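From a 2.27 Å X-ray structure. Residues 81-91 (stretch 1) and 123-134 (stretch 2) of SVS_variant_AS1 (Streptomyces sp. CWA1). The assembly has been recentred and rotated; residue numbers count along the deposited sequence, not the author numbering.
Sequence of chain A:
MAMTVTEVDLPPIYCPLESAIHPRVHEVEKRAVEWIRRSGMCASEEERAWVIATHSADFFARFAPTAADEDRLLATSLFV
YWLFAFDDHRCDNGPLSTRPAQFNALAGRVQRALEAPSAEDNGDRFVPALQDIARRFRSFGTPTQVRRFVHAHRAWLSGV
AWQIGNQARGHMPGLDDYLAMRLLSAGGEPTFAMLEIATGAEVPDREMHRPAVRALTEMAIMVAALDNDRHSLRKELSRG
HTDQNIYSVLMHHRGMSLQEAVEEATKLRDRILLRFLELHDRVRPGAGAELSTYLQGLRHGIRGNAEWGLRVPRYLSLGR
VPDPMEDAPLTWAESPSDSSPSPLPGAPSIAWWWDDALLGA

Stretch 1 (81-91) YWLFAFDDHRC
Stretch 2, residues 123-134: GDRFVPALQDIA

The indole of Trp 82 reaches across to the backbone of the partner helix: NE1 donates to Phe 126 O at 2.9 Å, nearly straight at 168°, although that carbonyl also accepts the helical bond from Leu 130 N (Leu 130 N to Phe 126 O, 3.2 Å). The two helices run almost antiparallel, 158° between their N-to-C directions, with axes 11.0 Å apart at closest approach. Register is set by Trp 82 CA to Leu 130 CA at 7.2 Å and Phe 86 CA to Phe 126 CA at 6.9 Å; 533 Å² is buried in all.

Stretch 1 is helical, with a wider pi-type turn at 87-91, where Cys 91 N bonds Asp 87 O at 3.1 Å and, weakly, Phe 86 O at 3.5 Å. Phi falls to -128° at Arg 90. Stretch 2 starts as a loop, with Gly 123 at phi 73°, psi 14°, and Asp 124 extended at -103°/118°; Asp 124 OD1 then caps the coming helix by accepting from Phe 126 N at 3.2 Å.

Two aromatic knobs interlock. Trp 82 (chi1 t, chi2 88°) sits among Phe 126, Ala 129, Leu 130 and Ile 133. Leu 130 (t, p) lays CD1 over the indole face, 4.0 Å from the six-membered-ring centroid, while Ala 129 CB meets the ring edge 4.0 Å from Trp 82 CD1. Ile 133 (m, t) brings CD1 to 3.8 Å from Trp 82 CB. Phe 126 (chi1 m, chi2 -75°) fits among Trp 82, Ala 85, Phe 86 and Arg 90. Its edge approaches the indole face in an offset pair, planes at 85°; its own face receives the edge of Phe 86 (chi1 t, chi2 96°), with centroids 5.6 Å apart and planes at 84°. Ala 85 CB lies 3.7 Å from Phe 126 CE1, an apolar contact at the rim of that ring.

Polar chemistry gathers at the loop end. Arg 90 (chi1 m, chi2 -99°, chi3 t, chi4 114°) forms a salt bridge from NH1 to Asp 124 OD1 at a short 2.5 Å, so this carboxylate oxygen serves both cap and bridge. The guanidinium face covers the edge of Phe 126, with Arg 90 CZ 3.5 Å from Phe 126 CD2. Arg 125 (p, t, t, chi4 -78°) places NH1 3.5 Å from Arg 90 NH2, a close approach of like charges without a hydrogen bond, and NH2 over the His 89 ring. His 89 (chi1 m, chi2 105°) is held by ND1 donating to Ala 85 O at 3.0 Å.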

ATOM      1  N   TYR A  81       9.775   9.945 -15.116  1.00 25.20           N
ATOM      2  CA  TYR A  81       9.409   9.792 -16.556  1.00 27.15           C
ATOM      3  C   TYR A  81       8.315   8.717 -16.674  1.00 27.87           C
ATOM      4  O   TYR A  81       7.237   8.932 -17.312  1.00 28.98           O
ATOM      5  CB  TYR A  81      10.624   9.448 -17.423  1.00 26.35           C
ATOM      6  CG  TYR A  81      11.543  10.610 -17.714  1.00 28.83           C
ATOM      7  CD1 TYR A  81      11.184  11.594 -18.614  1.00 31.26           C
ATOM      8  CD2 TYR A  81      12.768  10.733 -17.086  1.00 30.98           C
ATOM      9  CE1 TYR A  81      12.020  12.673 -18.883  1.00 34.58           C
ATOM     10  CE2 TYR A  81      13.626  11.783 -17.369  1.00 33.74           C
ATOM     11  CZ  TYR A  81      13.244  12.762 -18.261  1.00 30.94           C
ATOM     12  OH  TYR A  81      14.053  13.811 -18.494  1.00 33.67           O
ATOM     13  N   TRP A  82       8.613   7.559 -16.103  1.00 25.46           N
ATOM     14  CA  TRP A  82       7.728   6.377 -16.092  1.00 27.54           C
ATOM     15  C   TRP A  82       6.353   6.785 -15.596  1.00 28.05           C
ATOM     16  O   TRP A  82       5.390   6.430 -16.238  1.00 29.91           O
ATOM     17  CB  TRP A  82       8.298   5.279 -15.205  1.00 27.34           C
ATOM     18  CG  TRP A  82       7.499   4.028 -15.313  1.00 28.09           C
ATOM     19  CD1 TRP A  82       7.655   3.009 -16.211  1.00 28.71           C
ATOM     20  CD2 TRP A  82       6.382   3.682 -14.494  1.00 27.84           C
ATOM     21  NE1 TRP A  82       6.735   2.031 -15.973  1.00 26.71           N
ATOM     22  CE2 TRP A  82       5.920   2.432 -14.946  1.00 28.13           C
ATOM     23  CE3 TRP A  82       5.738   4.301 -13.423  1.00 27.34           C
ATOM     24  CZ2 TRP A  82       4.839   1.796 -14.345  1.00 28.12           C
ATOM     25  CZ3 TRP A  82       4.649   3.682 -12.858  1.00 27.45           C
ATOM     26  CH2 TRP A  82       4.215   2.442 -13.305  1.00 27.12           C
ATOM     27  N   LEU A  83       6.301   7.497 -14.476  1.00 30.98           N
ATOM     28  CA  LEU A  83       5.046   7.917 -13.830  1.00 33.12           C
ATOM     29  C   LEU A  83       4.260   8.793 -14.796  1.00 33.94           C
ATOM     30  O   LEU A  83       3.065   8.524 -14.964  1.00 34.22           O
ATOM     31  CB  LEU A  83       5.338   8.656 -12.524  1.00 38.28           C
ATOM     32  CG  LEU A  83       4.121   9.237 -11.797  1.00 38.11           C
ATOM     33  CD1 LEU A  83       3.404   8.173 -10.985  1.00 36.48           C
ATOM     34  CD2 LEU A  83       4.577  10.376 -10.909  1.00 41.71           C
ATOM     35  N   PHE A  84       4.876   9.805 -15.400  1.00 35.30           N
ATOM     36  CA  PHE A  84       4.144  10.704 -16.335  1.00 39.49           C
ATOM     37  C   PHE A  84       3.598   9.863 -17.496  1.00 36.25           C
ATOM     38  O   PHE A  84       2.433  10.010 -17.877  1.00 30.27           O
ATOM     39  CB  PHE A  84       5.005  11.882 -16.804  1.00 43.85           C
ATOM     40  CG  PHE A  84       5.213  12.953 -15.765  1.00 50.99           C
ATOM     41  CD1 PHE A  84       4.184  13.343 -14.916  1.00 57.93           C
ATOM     42  CD2 PHE A  84       6.447  13.571 -15.629  1.00 52.46           C
ATOM     43  CE1 PHE A  84       4.390  14.327 -13.961  1.00 63.27           C
ATOM     44  CE2 PHE A  84       6.648  14.570 -14.684  1.00 52.00           C
ATOM     45  CZ  PHE A  84       5.618  14.946 -13.854  1.00 61.09           C
ATOM     46  N   ALA A  85       4.418   8.954 -18.008  1.00 34.78           N
ATOM     47  CA  ALA A  85       4.082   8.106 -19.167  1.00 33.55           C
ATOM     48  C   ALA A  85       2.935   7.144 -18.786  1.00 36.86           C
ATOM     49  O   ALA A  85       1.940   7.036 -19.545  1.00 36.47           O
ATOM     50  CB  ALA A  85       5.320   7.389 -19.616  1.00 32.86           C
ATOM     51  N   PHE A  86       3.029   6.478 -17.640  1.00 35.06           N
ATOM     52  CA  PHE A  86       1.994   5.520 -17.176  1.00 34.08           C
ATOM     53  C   PHE A  86       0.699   6.287 -16.872  1.00 36.10           C
ATOM     54  O   PHE A  86      -0.396   5.861 -17.274  1.00 36.35           O
ATOM     55  CB  PHE A  86       2.510   4.720 -15.977  1.00 31.20           C
ATOM     56  CG  PHE A  86       1.568   3.647 -15.503  1.00 30.69           C
ATOM     57  CD1 PHE A  86       1.719   2.336 -15.935  1.00 29.43           C
ATOM     58  CD2 PHE A  86       0.547   3.943 -14.611  1.00 28.32           C
ATOM     59  CE1 PHE A  86       0.859   1.348 -15.486  1.00 30.85           C
ATOM     60  CE2 PHE A  86      -0.315   2.950 -14.173  1.00 27.80           C
ATOM     61  CZ  PHE A  86      -0.169   1.661 -14.628  1.00 27.82           C
ATOM     62  N   ASP A  87       0.804   7.429 -16.203  1.00 36.01           N
ATOM     63  CA  ASP A  87      -0.387   8.251 -15.914  1.00 37.81           C
ATOM     64  C   ASP A  87      -1.097   8.551 -17.240  1.00 39.84           C
ATOM     65  O   ASP A  87      -2.301   8.284 -17.323  1.00 38.37           O
ATOM     66  CB  ASP A  87      -0.058   9.540 -15.159  1.00 38.49           C
ATOM     67  CG  ASP A  87      -1.318  10.298 -14.780  1.00 42.23           C
ATOM     68  OD1 ASP A  87      -2.170   9.705 -14.082  1.00 45.90           O
ATOM     69  OD2 ASP A  87      -1.466  11.452 -15.223  1.00 54.56           O
ATOM     70  N   ASP A  88      -0.372   9.033 -18.256  1.00 41.49           N
ATOM     71  CA  ASP A  88      -0.969   9.603 -19.497  1.00 46.20           C
ATOM     72  C   ASP A  88      -1.516   8.504 -20.435  1.00 47.99           C
ATOM     73  O   ASP A  88      -2.503   8.794 -21.113  1.00 47.26           O
ATOM     74  CB  ASP A  88       0.026  10.525 -20.207  1.00 45.38           C
ATOM     75  CG  ASP A  88      -0.469  11.088 -21.528  1.00 42.06           C
ATOM     76  OD1 ASP A  88      -1.213  12.097 -21.517  1.00 40.64           O
ATOM     77  OD2 ASP A  88      -0.074  10.518 -22.547  1.00 43.08           O
ATOM     78  N   HIS A  89      -0.946   7.314 -20.445  1.00 48.05           N
ATOM     79  CA  HIS A  89      -1.406   6.246 -21.297  1.00 48.43           C
ATOM     80  C   HIS A  89      -2.311   5.205 -20.646  1.00 46.30           C
ATOM     81  O   HIS A  89      -2.993   4.515 -21.335  1.00 45.24           O
ATOM     82  CB  HIS A  89      -0.232   5.489 -21.894  1.00 49.44           C
ATOM     83  CG  HIS A  89       0.563   6.273 -22.868  1.00 64.89           C
ATOM     84  ND1 HIS A  89       1.798   6.796 -22.564  1.00 69.50           N
ATOM     85  CD2 HIS A  89       0.312   6.623 -24.145  1.00 71.92           C
ATOM     86  CE1 HIS A  89       2.265   7.450 -23.606  1.00 76.80           C
ATOM     87  NE2 HIS A  89       1.384   7.358 -24.580  1.00 76.32           N
ATOM     88  N   ARG A  90      -2.309   5.077 -19.335  1.00 40.75           N
ATOM     89  CA  ARG A  90      -3.094   4.036 -18.696  1.00 39.58           C
ATOM     90  C   ARG A  90      -4.009   4.451 -17.601  1.00 38.26           C
ATOM     91  O   ARG A  90      -4.840   3.709 -17.206  1.00 45.39           O
ATOM     92  CB  ARG A  90      -2.170   3.010 -18.057  1.00 38.44           C
ATOM     93  CG  ARG A  90      -1.186   2.372 -18.977  1.00 41.26           C
ATOM     94  CD  ARG A  90      -1.655   1.021 -19.443  1.00 47.34           C
ATOM     95  NE  ARG A  90      -1.022   0.680 -20.688  1.00 50.57           N
ATOM     96  CZ  ARG A  90      -0.168  -0.309 -20.848  1.00 53.15           C
ATOM     97  NH1 ARG A  90       0.171  -1.093 -19.840  1.00 56.34           N
ATOM     98  NH2 ARG A  90       0.358  -0.498 -22.030  1.00 50.16           N
ATOM     99  N   CYS A  91      -3.843   5.643 -17.111  1.00 40.20           N
ATOM    100  CA  CYS A  91      -4.588   6.135 -15.931  1.00 37.07           C
ATOM    101  C   CYS A  91      -5.567   7.203 -16.396  1.00 37.45           C
ATOM    102  O   CYS A  91      -6.742   7.077 -16.086  1.00 39.15           O
ATOM    103  CB  CYS A  91      -3.639   6.644 -14.844  1.00 37.89           C
ATOM    104  SG  CYS A  91      -2.504   5.369 -14.205  1.00 37.77           S
ATOM    105  N   GLY A 123       2.539  -8.734 -22.108  1.00 54.18           N
ATOM    106  CA  GLY A 123       2.219  -7.800 -23.167  1.00 58.71           C
ATOM    107  C   GLY A 123       2.181  -6.355 -22.706  1.00 54.31           C
ATOM    108  O   GLY A 123       1.672  -5.493 -23.422  1.00 54.48           O
ATOM    109  N   ASP A 124       2.714  -6.077 -21.517  1.00 51.89           N
ATOM    110  CA  ASP A 124       2.708  -4.728 -21.029  1.00 44.34           C
ATOM    111  C   ASP A 124       4.041  -4.041 -21.162  1.00 41.57           C
ATOM    112  O   ASP A 124       4.980  -4.422 -20.530  1.00 40.27           O
ATOM    113  CB  ASP A 124       2.381  -4.854 -19.609  1.00 46.42           C
ATOM    114  CG  ASP A 124       1.786  -3.704 -19.121  1.00 51.55           C
ATOM    115  OD1 ASP A 124       2.184  -2.616 -19.540  1.00 46.38           O
ATOM    116  OD2 ASP A 124       0.797  -3.776 -18.415  1.00 60.80           O
ATOM    117  N   ARG A 125       4.106  -2.968 -21.925  1.00 43.43           N
ATOM    118  CA  ARG A 125       5.433  -2.358 -22.203  1.00 45.11           C
ATOM    119  C   ARG A 125       5.875  -1.477 -21.018  1.00 42.32           C
ATOM    120  O   ARG A 125       7.091  -1.167 -20.925  1.00 41.69           O
ATOM    121  CB  ARG A 125       5.367  -1.583 -23.519  1.00 51.12           C
ATOM    122  CG  ARG A 125       4.373  -0.430 -23.525  1.00 54.99           C
ATOM    123  CD  ARG A 125       4.466   0.338 -24.831  1.00 63.40           C
ATOM    124  NE  ARG A 125       3.796   1.635 -24.784  1.00 64.88           N
ATOM    125  CZ  ARG A 125       2.482   1.818 -24.882  1.00 59.88           C
ATOM    126  NH1 ARG A 125       1.660   0.786 -25.006  1.00 56.05           N
ATOM    127  NH2 ARG A 125       1.996   3.046 -24.835  1.00 59.37           N
ATOM    128  N   PHE A 126       4.949  -1.085 -20.130  1.00 36.26           N
ATOM    129  CA  PHE A 126       5.292  -0.294 -18.925  1.00 33.52           C
ATOM    130  C   PHE A 126       6.035  -1.181 -17.921  1.00 33.54           C
ATOM    131  O   PHE A 126       6.824  -0.632 -17.155  1.00 32.65           O
ATOM    132  CB  PHE A 126       4.058   0.399 -18.354  1.00 33.38           C
ATOM    133  CG  PHE A 126       3.713   1.619 -19.155  1.00 34.13           C
ATOM    134  CD1 PHE A 126       4.472   2.777 -19.041  1.00 37.60           C
ATOM    135  CD2 PHE A 126       2.659   1.601 -20.062  1.00 36.21           C
ATOM    136  CE1 PHE A 126       4.202   3.889 -19.838  1.00 40.38           C
ATOM    137  CE2 PHE A 126       2.380   2.716 -20.848  1.00 37.90           C
ATOM    138  CZ  PHE A 126       3.158   3.853 -20.745  1.00 37.18           C
ATOM    139  N   VAL A 127       5.817  -2.504 -17.940  1.00 29.64           N
ATOM    140  CA  VAL A 127       6.266  -3.382 -16.819  1.00 31.10           C
ATOM    141  C   VAL A 127       7.784  -3.562 -16.864  1.00 32.36           C
ATOM    142  O   VAL A 127       8.419  -3.319 -15.843  1.00 32.15           O
ATOM    143  CB  VAL A 127       5.479  -4.701 -16.732  1.00 31.88           C
ATOM    144  CG1 VAL A 127       6.257  -5.808 -16.035  1.00 33.19           C
ATOM    145  CG2 VAL A 127       4.141  -4.462 -16.056  1.00 32.99           C
ATOM    146  N   PRO A 128       8.427  -3.974 -17.983  1.00 32.75           N
ATOM    147  CA  PRO A 128       9.879  -4.168 -17.996  1.00 36.09           C
ATOM    148  C   PRO A 128      10.644  -2.886 -17.610  1.00 33.82           C
ATOM    149  O   PRO A 128      11.566  -2.974 -16.824  1.00 33.57           O
ATOM    150  CB  PRO A 128      10.215  -4.603 -19.445  1.00 36.89           C
ATOM    151  CG  PRO A 128       8.882  -5.146 -19.969  1.00 36.83           C
ATOM    152  CD  PRO A 128       7.815  -4.317 -19.279  1.00 35.87           C
ATOM    153  N   ALA A 129      10.202  -1.731 -18.101  1.00 31.70           N
ATOM    154  CA  ALA A 129      10.737  -0.402 -17.715  1.00 33.85           C
ATOM    155  C   ALA A 129      10.709  -0.212 -16.181  1.00 35.16           C
ATOM    156  O   ALA A 129      11.767   0.177 -15.604  1.00 31.38           O
ATOM    157  CB  ALA A 129       9.958   0.670 -18.438  1.00 34.13           C
ATOM    158  N   LEU A 130       9.556  -0.469 -15.540  1.00 30.46           N
ATOM    159  CA  LEU A 130       9.404  -0.340 -14.070  1.00 27.91           C
ATOM    160  C   LEU A 130      10.371  -1.301 -13.398  1.00 26.78           C
ATOM    161  O   LEU A 130      10.924  -0.942 -12.353  1.00 28.26           O
ATOM    162  CB  LEU A 130       7.961  -0.627 -13.620  1.00 26.81           C
ATOM    163  CG  LEU A 130       7.709  -0.423 -12.126  1.00 26.87           C
ATOM    164  CD1 LEU A 130       8.034   1.016 -11.717  1.00 28.20           C
ATOM    165  CD2 LEU A 130       6.287  -0.762 -11.722  1.00 27.40           C
ATOM    166  N   GLN A 131      10.540  -2.502 -13.949  1.00 28.86           N
ATOM    167  CA  GLN A 131      11.370  -3.555 -13.305  1.00 29.15           C
ATOM    168  C   GLN A 131      12.849  -3.149 -13.341  1.00 28.31           C
ATOM    169  O   GLN A 131      13.586  -3.542 -12.404  1.00 30.84           O
ATOM    170  CB  GLN A 131      11.117  -4.913 -13.951  1.00 29.51           C
ATOM    171  CG  GLN A 131       9.800  -5.534 -13.508  1.00 31.27           C
ATOM    172  CD  GLN A 131       9.656  -6.942 -14.019  1.00 29.99           C
ATOM    173  OE1 GLN A 131       9.789  -7.176 -15.208  1.00 38.19           O
ATOM    174  NE2 GLN A 131       9.369  -7.876 -13.124  1.00 28.96           N
ATOM    175  N   ASP A 132      13.259  -2.432 -14.386  1.00 29.01           N
ATOM    176  CA  ASP A 132      14.634  -1.909 -14.552  1.00 32.36           C
ATOM    177  C   ASP A 132      14.870  -0.837 -13.483  1.00 32.40           C
ATOM    178  O   ASP A 132      15.879  -0.908 -12.765  1.00 30.31           O
ATOM    179  CB  ASP A 132      14.837  -1.297 -15.940  1.00 35.89           C
ATOM    180  CG  ASP A 132      16.276  -0.847 -16.157  1.00 36.89           C
ATOM    181  OD1 ASP A 132      17.180  -1.721 -16.220  1.00 37.12           O
ATOM    182  OD2 ASP A 132      16.489   0.356 -16.178  1.00 39.71           O
ATOM    183  N   ILE A 133      13.925   0.100 -13.356  1.00 32.32           N
ATOM    184  CA  ILE A 133      13.950   1.117 -12.278  1.00 29.00           C
ATOM    185  C   ILE A 133      14.067   0.371 -10.955  1.00 27.62           C
ATOM    186  O   ILE A 133      14.974   0.696 -10.203  1.00 26.49           O
ATOM    187  CB  ILE A 133      12.726   2.040 -12.303  1.00 29.82           C
ATOM    188  CG1 ILE A 133      12.729   2.942 -13.536  1.00 29.38           C
ATOM    189  CG2 ILE A 133      12.663   2.838 -11.010  1.00 29.11           C
ATOM    190  CD1 ILE A 133      11.348   3.469 -13.918  1.00 28.01           C
ATOM    191  N   ALA A 134      13.203  -0.610 -10.698  1.00 28.30           N
ATOM    192  CA  ALA A 134      13.201  -1.361  -9.419  1.00 29.32           C
ATOM    193  C   ALA A 134      14.572  -1.999  -9.173  1.00 28.94           C
ATOM    194  O   ALA A 134      15.016  -1.980  -8.018  1.00 29.88           O
ATOM    195  CB  ALA A 134      12.118  -2.401  -9.401  1.00 28.75           C
TER